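PDB 7CHU: putative pectin lyase from Geobacillus virus E2, which serves as the tailspike of a thermophilic bacteriophage and probably recognises, and may cleave, polysaccharide on the surface of its bacterial host. Local coordinates for residues G239-N244 with Y269-G274; T246-N251 with N275-G280; V115-G120 with S143-K148. All coordinates share one frame; numbering follows the deposited sequence.

Contact 1. Residues G239-N244 with Y269-G274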
ATOM      1  N   GLY A 239       1.445 -21.659   8.654  1.00 13.91           N
ATOM      2  CA  GLY A 239       2.427 -20.588   8.717  1.00 13.63           C
ATOM      3  C   GLY A 239       2.038 -19.497   9.696  1.00 12.56           C
ATOM      4  O   GLY A 239       2.820 -19.122  10.574  1.00 14.52           O
ATOM      5  N   VAL A 240       0.820 -18.981   9.561  1.00 12.58           N
ATOM      6  CA  VAL A 240       0.215 -18.036  10.501  1.00 11.97           C
ATOM      7  C   VAL A 240      -1.175 -18.562  10.821  1.00 14.34           C
ATOM      8  O   VAL A 240      -1.951 -18.842   9.903  1.00 16.90           O
ATOM      9  CB  VAL A 240       0.108 -16.614   9.919  1.00 15.90           C
ATOM     10  CG1 VAL A 240      -0.535 -15.660  10.954  1.00 16.42           C
ATOM     11  CG2 VAL A 240       1.466 -16.103   9.501  1.00 17.26           C
ATOM     12  N   TYR A 241      -1.479 -18.741  12.098  1.00 13.98           N
ATOM     13  CA  TYR A 241      -2.780 -19.247  12.531  1.00 11.60           C
ATOM     14  C   TYR A 241      -3.451 -18.157  13.357  1.00 12.66           C
ATOM     15  O   TYR A 241      -2.922 -17.759  14.403  1.00 15.86           O
ATOM     16  CB  TYR A 241      -2.612 -20.534  13.336  1.00 12.54           C
ATOM     17  CG  TYR A 241      -3.892 -21.346  13.534  1.00 15.10           C
ATOM     18  CD1 TYR A 241      -4.817 -21.028  14.541  1.00 16.65           C
ATOM     19  CD2 TYR A 241      -4.163 -22.446  12.731  1.00 14.53           C
ATOM     20  CE1 TYR A 241      -6.004 -21.795  14.711  1.00 16.59           C
ATOM     21  CE2 TYR A 241      -5.330 -23.212  12.909  1.00 13.98           C
ATOM     22  CZ  TYR A 241      -6.236 -22.876  13.884  1.00 17.86           C
ATOM     23  OH  TYR A 241      -7.363 -23.648  14.029  1.00 19.32           O
ATOM     24  N   ILE A 242      -4.589 -17.660  12.888  1.00 12.47           N
ATOM     25  CA  ILE A 242      -5.290 -16.555  13.533  1.00 12.78           C
ATOM     26  C   ILE A 242      -6.604 -17.102  14.084  1.00 16.15           C
ATOM     27  O   ILE A 242      -7.491 -17.488  13.316  1.00 11.03           O
ATOM     28  CB  ILE A 242      -5.540 -15.391  12.557  1.00 15.43           C
ATOM     29  CG1 ILE A 242      -4.190 -14.861  12.029  1.00 13.15           C
ATOM     30  CG2 ILE A 242      -6.352 -14.308  13.267  1.00 13.12           C
ATOM     31  CD1 ILE A 242      -4.246 -14.025  10.700  1.00 14.74           C
ATOM     32  N   TYR A 243      -6.728 -17.133  15.417  1.00 10.48           N
ATOM     33  CA  TYR A 243      -7.864 -17.726  16.118  1.00 14.64           C
ATOM     34  C   TYR A 243      -8.664 -16.637  16.836  1.00 13.70           C
ATOM     35  O   TYR A 243      -8.091 -15.685  17.367  1.00 13.31           O
ATOM     36  CB  TYR A 243      -7.337 -18.766  17.129  1.00 14.40           C
ATOM     37  CG  TYR A 243      -8.361 -19.583  17.885  1.00 16.54           C
ATOM     38  CD1 TYR A 243      -9.528 -20.041  17.267  1.00 14.42           C
ATOM     39  CD2 TYR A 243      -8.136 -19.939  19.205  1.00 14.49           C
ATOM     40  CE1 TYR A 243     -10.464 -20.807  17.970  1.00 14.39           C
ATOM     41  CE2 TYR A 243      -9.054 -20.704  19.919  1.00 17.97           C
ATOM     42  CZ  TYR A 243     -10.217 -21.138  19.297  1.00 17.16           C
ATOM     43  OH  TYR A 243     -11.125 -21.910  19.992  1.00 19.26           O
ATOM     44  N   ASN A 244      -9.986 -16.748  16.845  1.00 12.24           N
ATOM     45  CA  ASN A 244     -10.723 -15.729  17.586  1.00 14.57           C
ATOM     46  C   ASN A 244     -10.669 -15.982  19.099  1.00 15.52           C
ATOM     47  O   ASN A 244     -10.688 -15.020  19.879  1.00 14.18           O
ATOM     48  CB  ASN A 244     -12.179 -15.604  17.077  1.00 11.11           C
ATOM     49  CG  ASN A 244     -12.969 -16.930  17.078  1.00 14.59           C
ATOM     50  OD1 ASN A 244     -12.430 -18.034  17.152  1.00 13.85           O
ATOM     51  ND2 ASN A 244     -14.276 -16.797  16.924  1.00 11.73           N
ATOM     52  N   TYR A 269      -4.070 -19.181   8.015  1.00 14.95           N
ATOM     53  CA  TYR A 269      -5.249 -19.966   8.369  1.00 12.91           C
ATOM     54  C   TYR A 269      -6.058 -19.178   9.394  1.00 13.34           C
ATOM     55  O   TYR A 269      -5.588 -18.965  10.515  1.00 13.04           O
ATOM     56  CB  TYR A 269      -4.837 -21.335   8.933  1.00 12.92           C
ATOM     57  CG  TYR A 269      -5.976 -22.303   9.067  1.00 13.66           C
ATOM     58  CD1 TYR A 269      -6.885 -22.174  10.110  1.00 15.28           C
ATOM     59  CD2 TYR A 269      -6.162 -23.333   8.139  1.00 14.96           C
ATOM     60  CE1 TYR A 269      -7.952 -23.054  10.266  1.00 15.84           C
ATOM     61  CE2 TYR A 269      -7.229 -24.229   8.273  1.00 18.95           C
ATOM     62  CZ  TYR A 269      -8.113 -24.087   9.347  1.00 20.51           C
ATOM     63  OH  TYR A 269      -9.178 -24.938   9.503  1.00 20.90           O
ATOM     64  N   PHE A 270      -7.245 -18.705   9.004  1.00 11.21           N
ATOM     65  CA  PHE A 270      -8.156 -18.039   9.923  1.00 13.54           C
ATOM     66  C   PHE A 270      -9.089 -19.089  10.514  1.00 19.15           C
ATOM     67  O   PHE A 270      -9.609 -19.943   9.792  1.00 15.04           O
ATOM     68  CB  PHE A 270      -8.989 -16.956   9.238  1.00 10.22           C
ATOM     69  CG  PHE A 270      -8.260 -15.658   9.024  1.00 14.12           C
ATOM     70  CD1 PHE A 270      -8.258 -14.665   9.994  1.00 13.33           C
ATOM     71  CD2 PHE A 270      -7.597 -15.426   7.845  1.00 13.32           C
ATOM     72  CE1 PHE A 270      -7.596 -13.456   9.787  1.00 15.14           C
ATOM     73  CE2 PHE A 270      -6.959 -14.210   7.602  1.00 16.18           C
ATOM     74  CZ  PHE A 270      -6.945 -13.229   8.562  1.00 15.37           C
ATOM     75  N   ASP A 271      -9.282 -19.030  11.829  1.00 14.99           N
ATOM     76  CA  ASP A 271     -10.136 -19.970  12.551  1.00 16.32           C
ATOM     77  C   ASP A 271     -11.081 -19.134  13.405  1.00 14.32           C
ATOM     78  O   ASP A 271     -10.632 -18.429  14.309  1.00 13.11           O
ATOM     79  CB  ASP A 271      -9.274 -20.913  13.393  1.00 16.08           C
ATOM     80  CG  ASP A 271     -10.088 -21.898  14.235  1.00 18.88           C
ATOM     81  OD1 ASP A 271     -11.338 -21.796  14.333  1.00 19.55           O
ATOM     82  OD2 ASP A 271      -9.430 -22.782  14.829  1.00 18.03           O
ATOM     83  N   SER A 272     -12.374 -19.156  13.076  1.00 13.39           N
ATOM     84  CA  SER A 272     -13.375 -18.383  13.809  1.00 14.49           C
ATOM     85  C   SER A 272     -14.292 -19.293  14.617  1.00 14.14           C
ATOM     86  O   SER A 272     -15.399 -18.881  14.990  1.00 14.10           O
ATOM     87  CB  SER A 272     -14.205 -17.515  12.863  1.00 13.94           C
ATOM     88  OG  SER A 272     -13.494 -16.354  12.423  1.00 18.44           O
ATOM     89  N   THR A 273     -13.845 -20.509  14.906  1.00 12.91           N
ATOM     90  CA  THR A 273     -14.712 -21.468  15.589  1.00 16.11           C
ATOM     91  C   THR A 273     -14.750 -21.305  17.103  1.00 17.42           C
ATOM     92  O   THR A 273     -15.507 -22.023  17.758  1.00 15.31           O
ATOM     93  CB  THR A 273     -14.293 -22.902  15.291  1.00 19.84           C
ATOM     94  OG1 THR A 273     -12.986 -23.142  15.835  1.00 18.49           O
ATOM     95  CG2 THR A 273     -14.345 -23.190  13.770  1.00 20.99           C
ATOM     96  N   GLY A 274     -13.991 -20.378  17.688  1.00 13.51           N
ATOM     97  CA  GLY A 274     -13.896 -20.347  19.142  1.00 14.19           C
ATOM     98  C   GLY A 274     -15.156 -19.849  19.834  1.00 15.40           C
ATOM     99  O   GLY A 274     -15.480 -20.290  20.945  1.00 15.65           O
TER
HETATM  100  O   HOH W   1     -12.602 -23.986  18.497  1.00 25.01           O

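Contact 2. Residues T246-N251 with N275-G280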
ATOM      1  N   THR A 246     -12.256 -17.838  22.692  1.00 14.69           N
ATOM      2  CA  THR A 246     -13.585 -18.114  23.212  1.00 14.68           C
ATOM      3  C   THR A 246     -14.332 -16.877  23.691  1.00 16.94           C
ATOM      4  O   THR A 246     -15.507 -16.999  24.067  1.00 17.51           O
ATOM      5  CB  THR A 246     -13.507 -19.121  24.369  1.00 17.69           C
ATOM      6  OG1 THR A 246     -12.664 -18.579  25.379  1.00 18.09           O
ATOM      7  CG2 THR A 246     -12.938 -20.435  23.885  1.00 17.47           C
ATOM      8  N   SER A 247     -13.701 -15.705  23.706  1.00 13.44           N
ATOM      9  CA  SER A 247     -14.320 -14.495  24.236  1.00 16.06           C
ATOM     10  C   SER A 247     -14.636 -13.460  23.172  1.00 15.43           C
ATOM     11  O   SER A 247     -15.721 -12.867  23.178  1.00 15.88           O
ATOM     12  CB  SER A 247     -13.397 -13.833  25.287  1.00 17.80           C
ATOM     13  OG  SER A 247     -13.323 -14.629  26.448  1.00 24.65           O
ATOM     14  N   ASP A 248     -13.668 -13.155  22.312  1.00 14.00           N
ATOM     15  CA  ASP A 248     -13.842 -12.067  21.369  1.00 14.95           C
ATOM     16  C   ASP A 248     -13.295 -12.517  20.019  1.00 14.76           C
ATOM     17  O   ASP A 248     -13.562 -13.650  19.605  1.00 15.64           O
ATOM     18  CB  ASP A 248     -13.174 -10.785  21.887  1.00 14.60           C
ATOM     19  CG  ASP A 248     -13.665  -9.553  21.154  1.00 24.29           C
ATOM     20  OD1 ASP A 248     -14.770  -9.047  21.463  1.00 24.30           O
ATOM     21  OD2 ASP A 248     -12.966  -9.135  20.206  1.00 21.86           O
ATOM     22  N   ASN A 249     -12.504 -11.692  19.339  1.00 11.21           N
ATOM     23  CA  ASN A 249     -11.980 -12.120  18.049  1.00 14.58           C
ATOM     24  C   ASN A 249     -10.595 -11.537  17.839  1.00 16.15           C
ATOM     25  O   ASN A 249     -10.103 -10.758  18.653  1.00 15.39           O
ATOM     26  CB  ASN A 249     -12.934 -11.723  16.915  1.00 14.34           C
ATOM     27  CG  ASN A 249     -12.894 -10.227  16.587  1.00 17.65           C
ATOM     28  OD1 ASN A 249     -12.237  -9.442  17.265  1.00 19.18           O
ATOM     29  ND2 ASN A 249     -13.610  -9.830  15.528  1.00 17.39           N
ATOM     30  N   SER A 250      -9.971 -11.907  16.725  1.00 13.64           N
ATOM     31  CA  SER A 250      -8.819 -11.165  16.231  1.00 15.55           C
ATOM     32  C   SER A 250      -9.320 -10.189  15.174  1.00 16.20           C
ATOM     33  O   SER A 250     -10.117 -10.561  14.314  1.00 12.05           O
ATOM     34  CB  SER A 250      -7.768 -12.105  15.635  1.00 14.63           C
ATOM     35  OG  SER A 250      -7.061 -12.808  16.660  1.00 13.74           O
ATOM     36  N   ASN A 251      -8.869  -8.942  15.244  1.00 13.79           N
ATOM     37  CA  ASN A 251      -9.332  -7.944  14.295  1.00 14.38           C
ATOM     38  C   ASN A 251      -8.261  -6.868  14.129  1.00 14.47           C
ATOM     39  O   ASN A 251      -7.415  -6.664  15.008  1.00 13.60           O
ATOM     40  CB  ASN A 251     -10.680  -7.339  14.737  1.00 12.12           C
ATOM     41  CG  ASN A 251     -10.547  -6.469  15.953  1.00 18.98           C
ATOM     42  OD1 ASN A 251     -10.100  -5.333  15.846  1.00 17.18           O
ATOM     43  ND2 ASN A 251     -10.899  -7.008  17.134  1.00 15.46           N
ATOM     44  N   ASN A 275     -15.861 -18.913  19.213  1.00 14.10           N
ATOM     45  CA  ASN A 275     -17.101 -18.369  19.768  1.00 12.44           C
ATOM     46  C   ASN A 275     -17.829 -17.625  18.652  1.00 14.90           C
ATOM     47  O   ASN A 275     -17.407 -17.645  17.494  1.00 15.29           O
ATOM     48  CB  ASN A 275     -16.810 -17.475  20.984  1.00 15.29           C
ATOM     49  CG  ASN A 275     -16.316 -16.082  20.587  1.00 16.06           C
ATOM     50  OD1 ASN A 275     -17.110 -15.143  20.509  1.00 15.83           O
ATOM     51  ND2 ASN A 275     -15.004 -15.944  20.361  1.00 13.74           N
ATOM     52  N   ARG A 276     -18.920 -16.947  19.000  1.00 17.15           N
ATOM     53  CA  ARG A 276     -19.772 -16.343  17.982  1.00 16.84           C
ATOM     54  C   ARG A 276     -19.067 -15.223  17.221  1.00 18.81           C
ATOM     55  O   ARG A 276     -19.382 -14.971  16.052  1.00 17.07           O
ATOM     56  CB  ARG A 276     -21.032 -15.804  18.648  1.00 23.02           C
ATOM     57  CG  ARG A 276     -22.191 -15.475  17.711  1.00 26.63           C
ATOM     58  CD  ARG A 276     -23.308 -14.825  18.534  1.00 36.47           C
ATOM     59  NE  ARG A 276     -22.981 -13.449  18.930  1.00 40.14           N
ATOM     60  CZ  ARG A 276     -22.490 -13.064  20.111  1.00 44.06           C
ATOM     61  NH1 ARG A 276     -22.257 -13.964  21.081  1.00 50.69           N
ATOM     62  NH2 ARG A 276     -22.232 -11.764  20.329  1.00 39.01           N
ATOM     63  N   ARG A 277     -18.151 -14.523  17.876  1.00 16.87           N
ATOM     64  CA  ARG A 277     -17.540 -13.326  17.315  1.00 18.05           C
ATOM     65  C   ARG A 277     -16.438 -13.733  16.349  1.00 15.70           C
ATOM     66  O   ARG A 277     -15.392 -14.244  16.768  1.00 15.61           O
ATOM     67  CB  ARG A 277     -17.008 -12.451  18.433  1.00 16.17           C
ATOM     68  CG  ARG A 277     -18.114 -11.793  19.200  1.00 20.40           C
ATOM     69  CD  ARG A 277     -17.600 -11.153  20.474  1.00 23.65           C
ATOM     70  NE  ARG A 277     -18.717 -10.549  21.184  1.00 27.93           N
ATOM     71  CZ  ARG A 277     -18.733 -10.246  22.477  1.00 33.54           C
ATOM     72  NH1 ARG A 277     -17.672 -10.501  23.245  1.00 29.63           N
ATOM     73  NH2 ARG A 277     -19.826  -9.700  22.999  1.00 29.68           N
ATOM     74  N   ARG A 278     -16.684 -13.526  15.061  1.00 11.68           N
ATOM     75  CA  ARG A 278     -15.773 -14.007  14.037  1.00 15.42           C
ATOM     76  C   ARG A 278     -14.621 -13.026  13.831  1.00 11.82           C
ATOM     77  O   ARG A 278     -14.751 -11.827  14.083  1.00 11.99           O
ATOM     78  CB  ARG A 278     -16.531 -14.236  12.726  1.00 16.07           C
ATOM     79  CG  ARG A 278     -17.668 -15.279  12.867  1.00 17.71           C
ATOM     80  CD  ARG A 278     -18.629 -15.247  11.671  1.00 17.29           C
ATOM     81  NE  ARG A 278     -17.902 -15.109  10.405  1.00 17.64           N
ATOM     82  CZ  ARG A 278     -17.190 -16.077   9.818  1.00 17.80           C
ATOM     83  NH1 ARG A 278     -17.116 -17.283  10.363  1.00 16.19           N
ATOM     84  NH2 ARG A 278     -16.539 -15.833   8.677  1.00 12.72           N
ATOM     85  N   ASN A 279     -13.474 -13.571  13.419  1.00 13.62           N
ATOM     86  CA  ASN A 279     -12.346 -12.749  13.018  1.00 15.29           C
ATOM     87  C   ASN A 279     -12.798 -11.757  11.958  1.00 15.44           C
ATOM     88  O   ASN A 279     -13.600 -12.082  11.067  1.00 15.35           O
ATOM     89  CB  ASN A 279     -11.203 -13.631  12.494  1.00 13.04           C
ATOM     90  CG  ASN A 279     -10.618 -14.534  13.596  1.00 17.67           C
ATOM     91  OD1 ASN A 279     -10.451 -14.109  14.743  1.00 15.42           O
ATOM     92  ND2 ASN A 279     -10.296 -15.765  13.245  1.00 14.07           N
ATOM     93  N   GLY A 280     -12.310 -10.529  12.064  1.00 12.99           N
ATOM     94  CA  GLY A 280     -12.791  -9.502  11.154  1.00 13.42           C
ATOM     95  C   GLY A 280     -11.799  -8.384  10.929  1.00 16.03           C
ATOM     96  O   GLY A 280     -10.940  -8.105  11.769  1.00 12.43           O
TER
HETATM   97  O   HOH W   2     -18.255 -14.012  22.812  1.00 20.96           O

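Contact 3. Residues V115-G120 with S143-K148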
ATOM      1  N   VAL A 115      14.242  -4.403  24.526  1.00 11.39           N
ATOM      2  CA  VAL A 115      15.222  -5.435  24.841  1.00 12.09           C
ATOM      3  C   VAL A 115      15.998  -5.733  23.563  1.00 15.58           C
ATOM      4  O   VAL A 115      15.437  -6.241  22.581  1.00 14.03           O
ATOM      5  CB  VAL A 115      14.556  -6.705  25.381  1.00 13.76           C
ATOM      6  CG1 VAL A 115      15.623  -7.798  25.578  1.00 13.52           C
ATOM      7  CG2 VAL A 115      13.829  -6.408  26.696  1.00 13.60           C
ATOM      8  N   TYR A 116      17.293  -5.437  23.559  1.00 12.43           N
ATOM      9  CA  TYR A 116      18.074  -5.448  22.332  1.00 13.86           C
ATOM     10  C   TYR A 116      18.958  -6.684  22.287  1.00 15.71           C
ATOM     11  O   TYR A 116      19.644  -6.995  23.271  1.00 14.43           O
ATOM     12  CB  TYR A 116      18.940  -4.195  22.224  1.00 11.70           C
ATOM     13  CG  TYR A 116      19.781  -4.262  20.978  1.00 13.37           C
ATOM     14  CD1 TYR A 116      19.196  -4.115  19.726  1.00 14.53           C
ATOM     15  CD2 TYR A 116      21.142  -4.535  21.045  1.00 16.32           C
ATOM     16  CE1 TYR A 116      19.967  -4.193  18.553  1.00 17.42           C
ATOM     17  CE2 TYR A 116      21.913  -4.620  19.889  1.00 19.12           C
ATOM     18  CZ  TYR A 116      21.326  -4.448  18.652  1.00 17.21           C
ATOM     19  OH  TYR A 116      22.098  -4.539  17.506  1.00 25.33           O
ATOM     20  N   PHE A 117      18.942  -7.372  21.146  1.00 15.25           N
ATOM     21  CA  PHE A 117      19.713  -8.604  20.924  1.00 15.22           C
ATOM     22  C   PHE A 117      20.789  -8.294  19.889  1.00 13.60           C
ATOM     23  O   PHE A 117      20.460  -8.176  18.694  1.00 16.33           O
ATOM     24  CB  PHE A 117      18.825  -9.753  20.400  1.00 12.44           C
ATOM     25  CG  PHE A 117      17.745 -10.220  21.339  1.00 12.33           C
ATOM     26  CD1 PHE A 117      16.670  -9.405  21.660  1.00 12.96           C
ATOM     27  CD2 PHE A 117      17.765 -11.510  21.831  1.00 12.28           C
ATOM     28  CE1 PHE A 117      15.676  -9.852  22.514  1.00 11.95           C
ATOM     29  CE2 PHE A 117      16.771 -11.978  22.693  1.00 11.55           C
ATOM     30  CZ  PHE A 117      15.725 -11.145  23.037  1.00 12.01           C
ATOM     31  N   PRO A 118      22.063  -8.183  20.262  1.00 14.58           N
ATOM     32  CA  PRO A 118      23.110  -7.904  19.267  1.00 16.42           C
ATOM     33  C   PRO A 118      23.274  -9.077  18.316  1.00 18.61           C
ATOM     34  O   PRO A 118      22.789 -10.188  18.558  1.00 16.65           O
ATOM     35  CB  PRO A 118      24.388  -7.702  20.106  1.00 19.57           C
ATOM     36  CG  PRO A 118      23.904  -7.495  21.535  1.00 18.28           C
ATOM     37  CD  PRO A 118      22.614  -8.268  21.632  1.00 15.68           C
ATOM     38  N   THR A 119      23.957  -8.794  17.207  1.00 14.30           N
ATOM     39  CA  THR A 119      24.301  -9.815  16.222  1.00 14.98           C
ATOM     40  C   THR A 119      24.723 -11.109  16.902  1.00 17.20           C
ATOM     41  O   THR A 119      25.526 -11.093  17.841  1.00 15.55           O
ATOM     42  CB  THR A 119      25.425  -9.303  15.330  1.00 17.57           C
ATOM     43  OG1 THR A 119      24.931  -8.199  14.561  1.00 19.67           O
ATOM     44  CG2 THR A 119      25.906 -10.411  14.386  1.00 18.61           C
ATOM     45  N   GLY A 120      24.134 -12.217  16.482  1.00 13.65           N
ATOM     46  CA  GLY A 120      24.481 -13.487  17.087  1.00 16.64           C
ATOM     47  C   GLY A 120      23.423 -14.548  16.863  1.00 18.57           C
ATOM     48  O   GLY A 120      22.340 -14.296  16.342  1.00 13.76           O
ATOM     49  N   SER A 143      18.265 -11.522   9.879  1.00 17.15           N
ATOM     50  CA  SER A 143      19.048 -12.749  10.000  1.00 14.19           C
ATOM     51  C   SER A 143      20.271 -12.589  10.884  1.00 17.04           C
ATOM     52  O   SER A 143      20.753 -13.592  11.434  1.00 16.42           O
ATOM     53  CB  SER A 143      19.483 -13.223   8.601  1.00 16.11           C
ATOM     54  OG  SER A 143      20.103 -14.501   8.594  1.00 18.68           O
ATOM     55  N   ALA A 144      20.777 -11.364  11.051  1.00 12.39           N
ATOM     56  CA  ALA A 144      21.960 -11.113  11.861  1.00 15.97           C
ATOM     57  C   ALA A 144      21.747 -11.540  13.307  1.00 16.42           C
ATOM     58  O   ALA A 144      22.675 -12.039  13.960  1.00 15.92           O
ATOM     59  CB  ALA A 144      22.319  -9.624  11.809  1.00 14.28           C
ATOM     60  N   THR A 145      20.553 -11.300  13.833  1.00 13.39           N
ATOM     61  CA  THR A 145      20.143 -11.777  15.145  1.00 13.80           C
ATOM     62  C   THR A 145      19.202 -12.951  14.902  1.00 15.38           C
ATOM     63  O   THR A 145      18.115 -12.769  14.340  1.00 14.50           O
ATOM     64  CB  THR A 145      19.455 -10.687  15.965  1.00 13.75           C
ATOM     65  OG1 THR A 145      20.378  -9.624  16.223  1.00 14.40           O
ATOM     66  CG2 THR A 145      18.958 -11.275  17.308  1.00 14.16           C
ATOM     67  N   CYS A 146      19.622 -14.154  15.298  1.00 14.73           N
ATOM     68  CA  CYS A 146      18.836 -15.356  15.027  1.00 16.06           C
ATOM     69  C   CYS A 146      18.661 -16.184  16.299  1.00 16.23           C
ATOM     70  O   CYS A 146      19.646 -16.623  16.904  1.00 16.62           O
ATOM     71  CB  CYS A 146      19.495 -16.188  13.927  1.00 19.63           C
ATOM     72  SG  CYS A 146      18.516 -17.676  13.456  1.00 27.62           S
ATOM     73  N   ILE A 147      17.412 -16.408  16.692  1.00 15.46           N
ATOM     74  CA  ILE A 147      17.092 -17.287  17.814  1.00 16.75           C
ATOM     75  C   ILE A 147      16.945 -18.702  17.265  1.00 19.01           C
ATOM     76  O   ILE A 147      16.141 -18.936  16.354  1.00 20.68           O
ATOM     77  CB  ILE A 147      15.809 -16.822  18.519  1.00 18.77           C
ATOM     78  CG1 ILE A 147      15.812 -15.294  18.774  1.00 18.60           C
ATOM     79  CG2 ILE A 147      15.582 -17.607  19.793  1.00 19.57           C
ATOM     80  CD1 ILE A 147      16.929 -14.759  19.670  1.00 17.26           C
ATOM     81  N   LYS A 148      17.768 -19.628  17.753  1.00 18.06           N
ATOM     82  CA  LYS A 148      17.766 -21.017  17.312  1.00 17.90           C
ATOM     83  C   LYS A 148      17.075 -21.880  18.364  1.00 17.78           C
ATOM     84  O   LYS A 148      17.622 -22.107  19.447  1.00 15.89           O
ATOM     85  CB  LYS A 148      19.184 -21.520  17.060  1.00 19.04           C
ATOM     86  CG  LYS A 148      19.913 -20.749  15.956  1.00 23.77           C
ATOM     87  CD  LYS A 148      19.740 -21.338  14.583  1.00 25.75           C
ATOM     88  CE  LYS A 148      20.698 -20.678  13.581  1.00 33.79           C
ATOM     89  NZ  LYS A 148      20.450 -21.163  12.187  1.00 32.47           N
TER

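Contact 1. Residues G239-N244 with Y269-G274
Tyr241 and Tyr269 lie side by side and point the same way. Their ring planes are only 7° apart, but they are slid so far that they barely overlap, with centroids 5.0 Å apart. The touch is made at the border of the rings, CE2 of Tyr241 on CD1 of Tyr269 at 3.4 Å. In Tyr241, CG is anti to the backbone N (chi1 -165°). Its OH donates to OD2 of Asp271 on the neighbouring strand, with OD2 near the ring plane; the modelled 2.4 Å is very short and its exact length is doubtful. The carboxylate is turned 78° from that ring. Its other oxygen, OD1, accepts from both N and OG1 of Thr273 and closes an Asx turn. Strands 240-243 and 269-271 are parallel and in register, and belong to neighbouring coils of the right-handed beta-helix of the pectate lyase-like family. On the opposite face of the sheet, Ile242 CD1 sits over the face of the Phe270 ring, 3.9 Å from its centroid. Where the strands end, the Asn244 amide takes over. OD1 accepts from Gly274 N at 2.9 Å, in the carbonyl plane on a lone pair. ND2 bonds weakly to Ser272 O and more strongly to Arg277 O. Tyr243 OH packs on Gly274 CA at 3.3 Å, and a water joins this hydroxyl to Thr273 OG1.

Contact 2. Residues T246-N251 with N275-G280
This contact belongs to a turn region of the right-handed beta-helix, where two loops of successive coils run side by side. Segments 246-251 and 275-280 keep nearly the same direction, 3° apart end to end, and asparagine side chains make much of the join. Asn275 ND2 donates to Asp248 O at 2.8 Å, with the acceptor in the amide plane and the donor on a lone pair of the carbonyl. The same ND2 also bonds to Gly245 O. Asn275 OD1 accepts from Arg277 N and forms an Asx turn, with the donor 62° out of the carbonyl plane. A water bridges this OD1 and Ser247 O.

Asn249 works in the reverse sense. Its CG stands between the backbone N and the carbonyl carbon (chi1 75°), and its ND2 meets Arg278 O at 2.7 Å in a nearly straight bond. Its OD1 accepts from Asn251 ND2 at 2.8 Å, so both ends of the amide are held and its rotation is fixed. Asn279 then reaches back across the contact. Its OD1 accepts from Ser250 N at 3.0 Å, and Ser250 O takes the N-H of Gly280.

At the exposed end, the Arg277 chain is extended from CG to NE, and NH1 makes a bent bond to Ser247 O at 3.1 Å. The salt bridge from this NH1 to Asp248 OD1 is long, 3.7 Å, and no N-H points at the oxygen.

Arg278 turns to the next coil, where it forms salt bridges with Asp310 and Asp312. Ser250 OG bonds to Tyr243 O and to Val217 N, and Asn249 O bonds to Trp218 NE1. The two loops lead from strands 240-243 and 268-271 into strands 251-256 and 283-285.

Contact 3. Residues V115-G120 with S143-K148
Thr145 faces Phe117 with both branches of its side chain. Its CB lies 3.8 Å from Phe117 O. From there OG1 stands anti to the carbonyl carbon (chi1 -63°) and donates to Phe117 O at 2.9 Å, from 38° out of the carbonyl plane. OG1 also accepts from the backbone N of Ala140, so this hydroxyl of a buried residue has two partners. The methyl CG2 is anti to the backbone N and packs on Phe117 CB at 3.4 Å. Further along, the Phe117 side chain crosses that of Ile147 at about a right angle, with CD2 4.0 Å from Ile147 CD1.

The backbones join only past the corner. Gly120 N donates to Ala144 O, and Cys146 N donates to Gly120 O at 2.9 Å, a parallel pairing. At the backbone angles of Gly120 a CB would press against the carbonyl O of Thr119, which explains the glycine. Thr119 OG1 bonds to Gly112 O of a second subunit. The chain bends from strand 113-117 into strand 120-124, which pairs with strand 145-149 of the next coil. Such a corner between two beta-faces is typical of the right-handed parallel beta-helix.

How the contacts relate
All three contacts join successive coils of one beta-helix. Contacts 1 and 2 adjoin: the strands of contact 1 lead into the loops of contact 2, and their centres are about 10 Å apart. Across the boundary, Ser272 OG probably bonds to Asn279 N at 3.0 Å, and Asn244 CB packs on Asn279 OD1 at 3.3 Å. Contact 3 comes earlier in the chain. Its centre is about 29 Å from that of contact 1 and about 34 Å from that of contact 2. The nearest atoms are about 15 Å and about 23 Å away, respectively. It alone of the three meets another subunit of the trimer. No catalytic residue or bound ligand is identified at any of them.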